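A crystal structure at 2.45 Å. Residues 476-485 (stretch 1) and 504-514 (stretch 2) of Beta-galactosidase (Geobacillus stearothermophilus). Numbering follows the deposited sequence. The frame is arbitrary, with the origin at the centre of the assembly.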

ATOM      1  N   LEU A 476       4.256  30.214   4.096  1.00 12.52           N
ATOM      2  CA  LEU A 476       3.614  30.481   5.373  1.00  8.78           C
ATOM      3  C   LEU A 476       2.114  30.531   5.149  1.00  9.10           C
ATOM      4  O   LEU A 476       1.477  31.559   5.386  1.00  6.68           O
ATOM      5  CB  LEU A 476       4.123  31.785   5.978  1.00  6.41           C
ATOM      6  CG  LEU A 476       3.764  31.970   7.458  1.00  8.95           C
ATOM      7  CD1 LEU A 476       4.359  30.856   8.302  1.00  5.36           C
ATOM      8  CD2 LEU A 476       4.225  33.330   7.945  1.00  6.09           C
ATOM      9  N   TYR A 477       1.582  29.405   4.672  1.00  9.52           N
ATOM     10  CA  TYR A 477       0.182  29.234   4.290  1.00  6.79           C
ATOM     11  C   TYR A 477      -0.769  29.707   5.378  1.00  5.09           C
ATOM     12  O   TYR A 477      -1.659  30.505   5.127  1.00  5.66           O
ATOM     13  CB  TYR A 477      -0.042  27.763   3.938  1.00  9.84           C
ATOM     14  CG  TYR A 477      -1.455  27.226   3.994  1.00 10.44           C
ATOM     15  CD1 TYR A 477      -2.305  27.324   2.896  1.00  9.22           C
ATOM     16  CD2 TYR A 477      -1.919  26.551   5.123  1.00 10.08           C
ATOM     17  CE1 TYR A 477      -3.594  26.807   2.933  1.00  4.00           C
ATOM     18  CE2 TYR A 477      -3.203  26.024   5.168  1.00  5.42           C
ATOM     19  CZ  TYR A 477      -4.034  26.158   4.069  1.00  5.51           C
ATOM     20  OH  TYR A 477      -5.317  25.654   4.109  1.00  9.04           O
ATOM     21  N   LEU A 478      -0.561  29.225   6.593  1.00  7.90           N
ATOM     22  CA  LEU A 478      -1.312  29.696   7.742  1.00  6.61           C
ATOM     23  C   LEU A 478      -0.538  30.779   8.492  1.00  8.47           C
ATOM     24  O   LEU A 478       0.625  30.586   8.823  1.00  7.63           O
ATOM     25  CB  LEU A 478      -1.624  28.526   8.676  1.00  6.97           C
ATOM     26  CG  LEU A 478      -2.357  28.805   9.988  1.00  9.11           C
ATOM     27  CD1 LEU A 478      -3.232  27.612  10.343  1.00  5.34           C
ATOM     28  CD2 LEU A 478      -1.373  29.127  11.124  1.00  8.65           C
ATOM     29  N   VAL A 479      -1.191  31.903   8.778  1.00 10.61           N
ATOM     30  CA  VAL A 479      -0.568  32.979   9.546  1.00 15.55           C
ATOM     31  C   VAL A 479      -1.642  33.865  10.195  1.00 12.42           C
ATOM     32  O   VAL A 479      -2.642  34.198   9.574  1.00 16.04           O
ATOM     33  CB  VAL A 479       0.368  33.838   8.652  1.00  9.25           C
ATOM     34  CG1 VAL A 479      -0.434  34.611   7.605  1.00  4.48           C
ATOM     35  CG2 VAL A 479       1.215  34.771   9.504  1.00  5.89           C
ATOM     36  N   SER A 480      -1.439  34.238  11.449  1.00  8.32           N
ATOM     37  CA  SER A 480      -2.422  35.052  12.155  1.00  7.78           C
ATOM     38  C   SER A 480      -2.277  36.525  11.813  1.00 10.91           C
ATOM     39  O   SER A 480      -1.242  36.952  11.299  1.00 10.56           O
ATOM     40  CB  SER A 480      -2.292  34.860  13.679  1.00 10.32           C
ATOM     41  OG  SER A 480      -1.110  35.466  14.201  1.00 10.54           O
ATOM     42  N   GLU A 481      -3.312  37.301  12.119  1.00 11.96           N
ATOM     43  CA  GLU A 481      -3.247  38.749  11.992  1.00  9.51           C
ATOM     44  C   GLU A 481      -2.070  39.297  12.789  1.00 13.56           C
ATOM     45  O   GLU A 481      -1.357  40.196  12.336  1.00 18.31           O
ATOM     46  CB  GLU A 481      -4.545  39.392  12.478  1.00 11.90           C
ATOM     47  CG  GLU A 481      -5.773  39.054  11.663  1.00 17.56           C
ATOM     48  CD  GLU A 481      -6.109  40.131  10.650  1.00 19.60           C
ATOM     49  OE1 GLU A 481      -5.178  40.811  10.181  1.00 30.05           O
ATOM     50  OE2 GLU A 481      -7.305  40.308  10.336  1.00 35.28           O
ATOM     51  N   GLU A 482      -1.871  38.734  13.973  1.00  8.80           N
ATOM     52  CA  GLU A 482      -0.851  39.199  14.889  1.00  8.41           C
ATOM     53  C   GLU A 482       0.564  38.975  14.344  1.00 12.81           C
ATOM     54  O   GLU A 482       1.415  39.886  14.389  1.00 13.84           O
ATOM     55  CB  GLU A 482      -1.036  38.509  16.234  1.00  5.48           C
ATOM     56  CG  GLU A 482       0.129  38.651  17.182  1.00 21.54           C
ATOM     57  CD  GLU A 482      -0.139  37.955  18.500  1.00 40.79           C
ATOM     58  OE1 GLU A 482      -1.137  38.311  19.157  1.00 68.84           O
ATOM     59  OE2 GLU A 482       0.630  37.040  18.869  1.00 60.26           O
ATOM     60  N   THR A 483       0.811  37.775  13.820  1.00  6.06           N
ATOM     61  CA  THR A 483       2.096  37.485  13.182  1.00 10.13           C
ATOM     62  C   THR A 483       2.316  38.367  11.958  1.00 10.94           C
ATOM     63  O   THR A 483       3.427  38.837  11.731  1.00 12.52           O
ATOM     64  CB  THR A 483       2.224  36.014  12.742  1.00  9.13           C
ATOM     65  OG1 THR A 483       2.150  35.156  13.888  1.00  9.62           O
ATOM     66  CG2 THR A 483       3.556  35.793  12.023  1.00  3.27           C
ATOM     67  N   ILE A 484       1.263  38.579  11.170  1.00  7.08           N
ATOM     68  CA  ILE A 484       1.344  39.498  10.037  1.00 12.58           C
ATOM     69  C   ILE A 484       1.768  40.897  10.494  1.00  9.95           C
ATOM     70  O   ILE A 484       2.641  41.498   9.904  1.00 10.83           O
ATOM     71  CB  ILE A 484       0.003  39.605   9.278  1.00 14.84           C
ATOM     72  CG1 ILE A 484      -0.258  38.345   8.459  1.00 13.41           C
ATOM     73  CG2 ILE A 484       0.022  40.789   8.328  1.00 13.26           C
ATOM     74  CD1 ILE A 484      -1.663  38.305   7.844  1.00 11.52           C
ATOM     75  N   ALA A 485       1.154  41.403  11.555  1.00 11.26           N
ATOM     76  CA  ALA A 485       1.510  42.714  12.080  1.00 12.56           C
ATOM     77  C   ALA A 485       2.969  42.734  12.515  1.00 12.10           C
ATOM     78  O   ALA A 485       3.693  43.708  12.265  1.00 17.61           O
ATOM     79  CB  ALA A 485       0.596  43.099  13.243  1.00  6.84           C
ATOM     80  N   GLY A 504       0.427  32.957   3.500  1.00  9.13           N
ATOM     81  CA  GLY A 504      -0.596  33.912   3.894  1.00  6.07           C
ATOM     82  C   GLY A 504      -1.962  33.679   3.281  1.00 10.98           C
ATOM     83  O   GLY A 504      -2.644  34.611   2.877  1.00  8.47           O
ATOM     84  N   ILE A 505      -2.376  32.424   3.227  1.00 15.72           N
ATOM     85  CA  ILE A 505      -3.617  32.058   2.557  1.00  7.43           C
ATOM     86  C   ILE A 505      -4.786  32.010   3.531  1.00 13.40           C
ATOM     87  O   ILE A 505      -5.945  32.289   3.194  1.00  8.59           O
ATOM     88  CB  ILE A 505      -3.452  30.703   1.879  1.00  8.09           C
ATOM     89  CG1 ILE A 505      -2.256  30.761   0.926  1.00 11.65           C
ATOM     90  CG2 ILE A 505      -4.721  30.292   1.151  1.00 17.52           C
ATOM     91  CD1 ILE A 505      -2.355  31.880  -0.101  1.00 11.43           C
ATOM     92  N   VAL A 506      -4.430  31.715   4.772  1.00 10.39           N
ATOM     93  CA  VAL A 506      -5.339  31.144   5.742  1.00  5.96           C
ATOM     94  C   VAL A 506      -4.987  31.658   7.136  1.00  7.78           C
ATOM     95  O   VAL A 506      -3.809  31.901   7.419  1.00 11.32           O
ATOM     96  CB  VAL A 506      -5.258  29.595   5.633  1.00  8.67           C
ATOM     97  CG1 VAL A 506      -4.832  28.931   6.936  1.00  8.18           C
ATOM     98  CG2 VAL A 506      -6.549  29.039   5.091  1.00  4.87           C
ATOM     99  N   ASP A 507      -5.980  31.877   7.997  1.00  6.68           N
ATOM    100  CA  ASP A 507      -5.663  32.345   9.351  1.00  6.47           C
ATOM    101  C   ASP A 507      -5.419  31.160  10.280  1.00  8.77           C
ATOM    102  O   ASP A 507      -5.420  30.014   9.846  1.00 10.22           O
ATOM    103  CB  ASP A 507      -6.756  33.273   9.922  1.00 10.48           C
ATOM    104  CG  ASP A 507      -8.100  32.578  10.167  1.00 16.34           C
ATOM    105  OD1 ASP A 507      -8.186  31.327  10.220  1.00 11.97           O
ATOM    106  OD2 ASP A 507      -9.090  33.321  10.338  1.00 15.09           O
ATOM    107  N   GLU A 508      -5.225  31.433  11.562  1.00  7.87           N
ATOM    108  CA  GLU A 508      -4.910  30.377  12.515  1.00  7.54           C
ATOM    109  C   GLU A 508      -6.050  29.360  12.715  1.00 10.25           C
ATOM    110  O   GLU A 508      -5.883  28.382  13.443  1.00 16.56           O
ATOM    111  CB  GLU A 508      -4.524  30.995  13.861  1.00  8.80           C
ATOM    112  CG  GLU A 508      -5.713  31.451  14.720  1.00 14.72           C
ATOM    113  CD  GLU A 508      -6.029  32.935  14.598  1.00 16.08           C
ATOM    114  OE1 GLU A 508      -5.736  33.539  13.540  1.00 14.41           O
ATOM    115  OE2 GLU A 508      -6.579  33.499  15.567  1.00 21.51           O
ATOM    116  N   HIS A 509      -7.199  29.582  12.079  1.00 12.07           N
ATOM    117  CA  HIS A 509      -8.310  28.619  12.134  1.00 13.09           C
ATOM    118  C   HIS A 509      -8.409  27.803  10.868  1.00 14.04           C
ATOM    119  O   HIS A 509      -9.390  27.079  10.675  1.00 17.79           O
ATOM    120  CB  HIS A 509      -9.653  29.315  12.335  1.00 10.44           C
ATOM    121  CG  HIS A 509      -9.805  29.978  13.663  1.00 28.73           C
ATOM    122  ND1 HIS A 509      -9.610  29.310  14.854  1.00 23.41           N
ATOM    123  CD2 HIS A 509     -10.152  31.247  13.990  1.00 11.79           C
ATOM    124  CE1 HIS A 509      -9.820  30.143  15.857  1.00 16.97           C
ATOM    125  NE2 HIS A 509     -10.147  31.324  15.361  1.00 11.17           N
ATOM    126  N   ASP A 510      -7.404  27.942  10.006  1.00  8.83           N
ATOM    127  CA  ASP A 510      -7.459  27.445   8.632  1.00  6.58           C
ATOM    128  C   ASP A 510      -8.696  28.017   7.908  1.00  8.35           C
ATOM    129  O   ASP A 510      -9.323  27.376   7.065  1.00 14.42           O
ATOM    130  CB  ASP A 510      -7.441  25.910   8.592  1.00  5.64           C
ATOM    131  CG  ASP A 510      -7.089  25.362   7.200  1.00  8.74           C
ATOM    132  OD1 ASP A 510      -6.104  25.836   6.587  1.00  4.02           O
ATOM    133  OD2 ASP A 510      -7.822  24.478   6.704  1.00  6.34           O
ATOM    134  N   LEU A 511      -9.035  29.249   8.239  1.00 10.27           N
ATOM    135  CA  LEU A 511     -10.113  29.943   7.561  1.00  8.88           C
ATOM    136  C   LEU A 511      -9.494  30.854   6.500  1.00  8.99           C
ATOM    137  O   LEU A 511      -8.561  31.606   6.788  1.00  8.05           O
ATOM    138  CB  LEU A 511     -10.928  30.732   8.572  1.00 11.26           C
ATOM    139  CG  LEU A 511     -12.443  30.621   8.673  1.00 22.08           C
ATOM    140  CD1 LEU A 511     -12.934  29.215   8.386  1.00  8.41           C
ATOM    141  CD2 LEU A 511     -12.864  31.083  10.077  1.00 10.31           C
ATOM    142  N   ALA A 512      -9.978  30.759   5.268  1.00  6.79           N
ATOM    143  CA  ALA A 512      -9.455  31.575   4.174  1.00  8.28           C
ATOM    144  C   ALA A 512      -9.644  33.076   4.423  1.00 13.73           C
ATOM    145  O   ALA A 512     -10.734  33.507   4.815  1.00 13.29           O
ATOM    146  CB  ALA A 512     -10.113  31.177   2.872  1.00  5.63           C
ATOM    147  N   TYR A 513      -8.577  33.856   4.218  1.00  9.90           N
ATOM    148  CA  TYR A 513      -8.673  35.323   4.219  1.00  8.22           C
ATOM    149  C   TYR A 513      -9.507  35.740   3.022  1.00 12.77           C
ATOM    150  O   TYR A 513      -9.308  35.248   1.906  1.00  8.68           O
ATOM    151  CB  TYR A 513      -7.296  35.995   4.150  1.00  7.11           C
ATOM    152  CG  TYR A 513      -6.527  35.983   5.445  1.00  9.38           C
ATOM    153  CD1 TYR A 513      -6.831  36.887   6.455  1.00 10.03           C
ATOM    154  CD2 TYR A 513      -5.486  35.075   5.662  1.00 10.67           C
ATOM    155  CE1 TYR A 513      -6.136  36.885   7.655  1.00 10.38           C
ATOM    156  CE2 TYR A 513      -4.775  35.070   6.863  1.00  8.51           C
ATOM    157  CZ  TYR A 513      -5.111  35.982   7.851  1.00 10.83           C
ATOM    158  OH  TYR A 513      -4.436  35.996   9.047  1.00 10.74           O
ATOM    159  N   LEU A 514     -10.450  36.638   3.248  1.00  6.23           N
ATOM    160  CA  LEU A 514     -11.402  36.964   2.207  1.00  8.07           C
ATOM    161  C   LEU A 514     -11.077  38.293   1.554  1.00 12.94           C
ATOM    162  O   LEU A 514     -10.491  39.178   2.173  1.00 10.55           O
ATOM    163  CB  LEU A 514     -12.820  36.998   2.773  1.00 14.06           C
ATOM    164  CG  LEU A 514     -13.446  35.710   3.317  1.00 14.40           C
ATOM    165  CD1 LEU A 514     -14.927  35.967   3.574  1.00  9.22           C
ATOM    166  CD2 LEU A 514     -13.254  34.531   2.369  1.00  7.38           C
TER
HETATM  167  O   HOH W   1      -5.878  36.156  12.727  1.00  7.59           O

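How are the backbone donors of the second stretch satisfied where it first meets the first? Gly-504 N gives a nearly straight hydrogen bond to Leu-476 O at 2.6 Å. The next carbonyl serves two donors: Tyr-477 O accepts from Ile-505 N at 2.8 Å and, through a weak bond with a bent N-H...O angle of 130°, from Val-506 N at 3.0 Å. The positive phi of Gly-504, 69°, is one that glycine tolerates best.

What continues the pairing beyond Tyr-477? Leu-478 and Val-506 form a single beta bridge. Val-506 O accepts from Val-479 N at 2.9 Å, and Leu-478 CA approaches the same oxygen at 3.3 Å in a CA-H...O contact. Val-479 O accepts a hydrogen bond from a side chain instead, Tyr-513 OH, at 2.6 Å. Asp-507 CA adds a nearly linear CA-H...O contact to Val-479 O at 3.6 Å.

How does Tyr-477 reach across when its CA-to-CB bond points away? The end of the side chain comes nearer, and Tyr-477 OH donates to Asp-510 OD1 at 2.6 Å, near the plane of the ring. Val-506 CB lies over one face of the Tyr-477 ring, 4.2 Å from the ring centroid, so the same ring supplies both a polar tip and an apolar surface.

What satisfies the groups around the start of the helix and the neighbouring turn? Ser-480 caps the helix, its OG accepting from Thr-483 N at 3.0 Å. Glu-481 N donates to the oxygen of water 1 at 2.9 Å, and that water donates to Glu-508 OE1 at 2.7 Å, linking the stretches. Asp-510 N donates to Asp-507 O at 2.9 Å, closing the type I turn, while Asp-507 OD1 accepts from His-509 N at 2.7 Å within the turn and from Leu-511 N at 3.0 Å just past it.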